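Side-chain contact in MstE (Scytonema sp. PCC 10023, PDB 6SBF), which acts as a monodomain class II terpene cyclase, probably protonating and cyclising linear isoprenoid substrates into the complex scaffolds of merosterol-type compounds: residues 108-113 against 177-182. The protein carries 1 engineered substitution. Residues are numbered along the deposited sequence; the frame is centred on the assembly and turned at random.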
ATOM      1  N   ASP A 108      -5.800  -8.968  10.879  1.00 12.97           N
ATOM      2  CA  ASP A 108      -5.450  -7.547  11.085  1.00 12.87           C
ATOM      3  C   ASP A 108      -6.283  -6.685  10.153  1.00 13.09           C
ATOM      4  O   ASP A 108      -6.783  -7.116   9.087  1.00 12.95           O
ATOM      5  CB  ASP A 108      -3.944  -7.320  10.900  1.00 13.45           C
ATOM      6  CG  ASP A 108      -3.552  -7.265   9.444  1.00 13.29           C
ATOM      7  OD1 ASP A 108      -3.621  -6.185   8.806  1.00 14.50           O
ATOM      8  OD2 ASP A 108      -3.123  -8.338   8.898  1.00 14.88           O
ATOM      9  N   ALA A 109      -6.456  -5.452  10.552  1.00 12.41           N
ATOM     10  CA  ALA A 109      -7.327  -4.494   9.860  1.00 13.04           C
ATOM     11  C   ALA A 109      -6.774  -4.148   8.492  1.00 12.46           C
ATOM     12  O   ALA A 109      -7.571  -3.831   7.602  1.00 13.59           O
ATOM     13  CB  ALA A 109      -7.522  -3.241  10.669  1.00 13.67           C
ATOM     14  N   ASP A 110      -5.469  -4.072   8.332  1.00 12.55           N
ATOM     15  CA  ASP A 110      -4.908  -3.615   7.040  1.00 12.87           C
ATOM     16  C   ASP A 110      -5.181  -4.668   5.985  1.00 12.08           C
ATOM     17  O   ASP A 110      -5.690  -4.357   4.896  1.00 12.59           O
ATOM     18  CB  ASP A 110      -3.431  -3.283   7.166  1.00 13.93           C
ATOM     19  CG  ASP A 110      -2.908  -2.582   5.918  1.00 15.41           C
ATOM     20  OD1 ASP A 110      -3.525  -1.605   5.495  1.00 16.63           O
ATOM     21  OD2 ASP A 110      -1.892  -2.991   5.409  1.00 25.47           O
ATOM     22  N   THR A 111      -4.783  -5.881   6.243  1.00 11.97           N
ATOM     23  CA  THR A 111      -5.003  -6.972   5.312  1.00 12.27           C
ATOM     24  C   THR A 111      -6.499  -7.039   4.996  1.00 11.14           C
ATOM     25  O   THR A 111      -6.862  -7.214   3.807  1.00 12.32           O
ATOM     26  CB  THR A 111      -4.563  -8.324   5.893  1.00 13.02           C
ATOM     27  OG1 THR A 111      -3.168  -8.226   6.228  1.00 14.40           O
ATOM     28  CG2 THR A 111      -4.809  -9.418   4.896  1.00 13.39           C
ATOM     29  N   THR A 112      -7.301  -6.963   6.010  1.00 11.18           N
ATOM     30  CA  THR A 112      -8.793  -7.083   5.803  1.00 11.21           C
ATOM     31  C   THR A 112      -9.296  -5.973   4.902  1.00 12.18           C
ATOM     32  O   THR A 112     -10.114  -6.226   4.007  1.00 12.39           O
ATOM     33  CB  THR A 112      -9.503  -7.185   7.166  1.00 12.04           C
ATOM     34  OG1 THR A 112      -9.030  -8.341   7.867  1.00 12.63           O
ATOM     35  CG2 THR A 112     -10.974  -7.277   7.024  1.00 12.99           C
ATOM     36  N   GLY A 113      -8.831  -4.748   5.091  1.00 11.80           N
ATOM     37  CA  GLY A 113      -9.227  -3.657   4.205  1.00 11.72           C
ATOM     38  C   GLY A 113      -8.838  -3.878   2.777  1.00 11.48           C
ATOM     39  O   GLY A 113      -9.684  -3.698   1.874  1.00 12.92           O
ATOM     40  N   THR A 177      -2.028   5.620  10.975  1.00 14.22           N
ATOM     41  CA  THR A 177      -2.508   6.487   9.899  1.00 14.36           C
ATOM     42  C   THR A 177      -2.459   5.787   8.548  1.00 13.00           C
ATOM     43  O   THR A 177      -3.357   6.002   7.713  1.00 13.86           O
ATOM     44  CB  THR A 177      -1.711   7.781   9.953  1.00 15.07           C
ATOM     45  OG1 THR A 177      -1.807   8.348  11.282  1.00 19.66           O
ATOM     46  CG2 THR A 177      -2.224   8.804   8.976  1.00 21.64           C
ATOM     47  N   CYS A 178      -1.463   4.961   8.312  1.00 13.10           N
ATOM     48  CA  CYS A 178      -1.297   4.197   7.071  1.00 13.46           C
ATOM     49  C   CYS A 178      -2.514   3.246   6.892  1.00 12.11           C
ATOM     50  O   CYS A 178      -3.115   3.185   5.820  1.00 14.18           O
ATOM     51  CB  CYS A 178       0.018   3.418   7.079  1.00 13.67           C
ATOM     52  SG  CYS A 178       0.356   2.476   8.598  1.00 13.99           S
ATOM     53  N   VAL A 179      -2.872   2.519   7.939  1.00 11.89           N
ATOM     54  CA  VAL A 179      -3.995   1.572   7.902  1.00 12.02           C
ATOM     55  C   VAL A 179      -5.289   2.353   7.813  1.00 12.88           C
ATOM     56  O   VAL A 179      -6.192   1.973   7.017  1.00 13.31           O
ATOM     57  CB  VAL A 179      -3.975   0.650   9.108  1.00 13.40           C
ATOM     58  CG1 VAL A 179      -5.145  -0.344   9.047  1.00 14.35           C
ATOM     59  CG2 VAL A 179      -2.649  -0.067   9.176  1.00 14.97           C
ATOM     60  N   SER A 180      -5.450   3.447   8.526  1.00 12.76           N
ATOM     61  CA  SER A 180      -6.656   4.278   8.467  1.00 12.06           C
ATOM     62  C   SER A 180      -6.845   4.819   7.043  1.00 12.72           C
ATOM     63  O   SER A 180      -7.980   4.805   6.514  1.00 13.27           O
ATOM     64  CB  SER A 180      -6.549   5.409   9.481  1.00 13.38           C
ATOM     65  OG  SER A 180      -6.501   4.928  10.809  1.00 14.45           O
ATOM     66  N   ALA A 181      -5.795   5.268   6.385  1.00 12.87           N
ATOM     67  CA  ALA A 181      -5.857   5.811   5.035  1.00 13.47           C
ATOM     68  C   ALA A 181      -6.360   4.718   4.084  1.00 13.55           C
ATOM     69  O   ALA A 181      -7.205   4.971   3.200  1.00 14.84           O
ATOM     70  CB  ALA A 181      -4.516   6.363   4.606  1.00 14.28           C
ATOM     71  N   ALA A 182      -5.806   3.535   4.185  1.00 13.44           N
ATOM     72  CA  ALA A 182      -6.174   2.431   3.297  1.00 13.07           C
ATOM     73  C   ALA A 182      -7.629   2.003   3.573  1.00 11.87           C
ATOM     74  O   ALA A 182      -8.382   1.769   2.610  1.00 13.91           O
ATOM     75  CB  ALA A 182      -5.218   1.276   3.469  1.00 13.65           C
TER
HETATM   76  O   HOH W   1      -2.100   0.543   4.905  1.00 14.39           O
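V179 packs against the first turn of helix 109-121, touching A109 and D110, where two nearly parallel helices of the alpha6-alpha6 barrel run side by side, their axes 9.3 Å apart and inclined by 21°. The sequence D108-A109-D110-T111-T112 matches the DxD(D/T)T type of acidic motif of class II terpene cyclases, in which the middle aspartate, here D110, is the probable proton donor.

The van der Waals contacts across the helices come mainly from the fork of V179. V179 CG1 lies anti to its own backbone N (chi1 -179°) and reaches the helix start, 3.8 Å from D110 N and 4.1 Å from A109 CB. V179 CG2, the other branch, lies against D110 CB at 3.9 Å, so the two branches of the beta-branched residue meet the backbone and the CB of the acid. Small residues suit the rest: A109 also touches L137 of helix 128-138, while A182 CB sits 3.9 Å from D110 OD1.

Polar interactions fix the motif from within. D108 is the N-cap: its OD1 accepts a nearly straight bond from T111 N (171°), approaching from above the carboxylate plane, and a weak one from D110 N, satisfying amides at the helix start. T111 OG1 donates to D108 OD2 on its syn side, holding the carboxylate against rotation. D108 O takes both the N and OG1 of T112, which arrive from opposite faces of its plane.

A single water links the helices beside this packing. D110 has CG anti to its backbone N, and D110 OD1 accepts a weak hydrogen bond from W114 NE1. The water donates to D110 OD1 at 2.6 Å and, weakly, to C178 O at 3.0 Å.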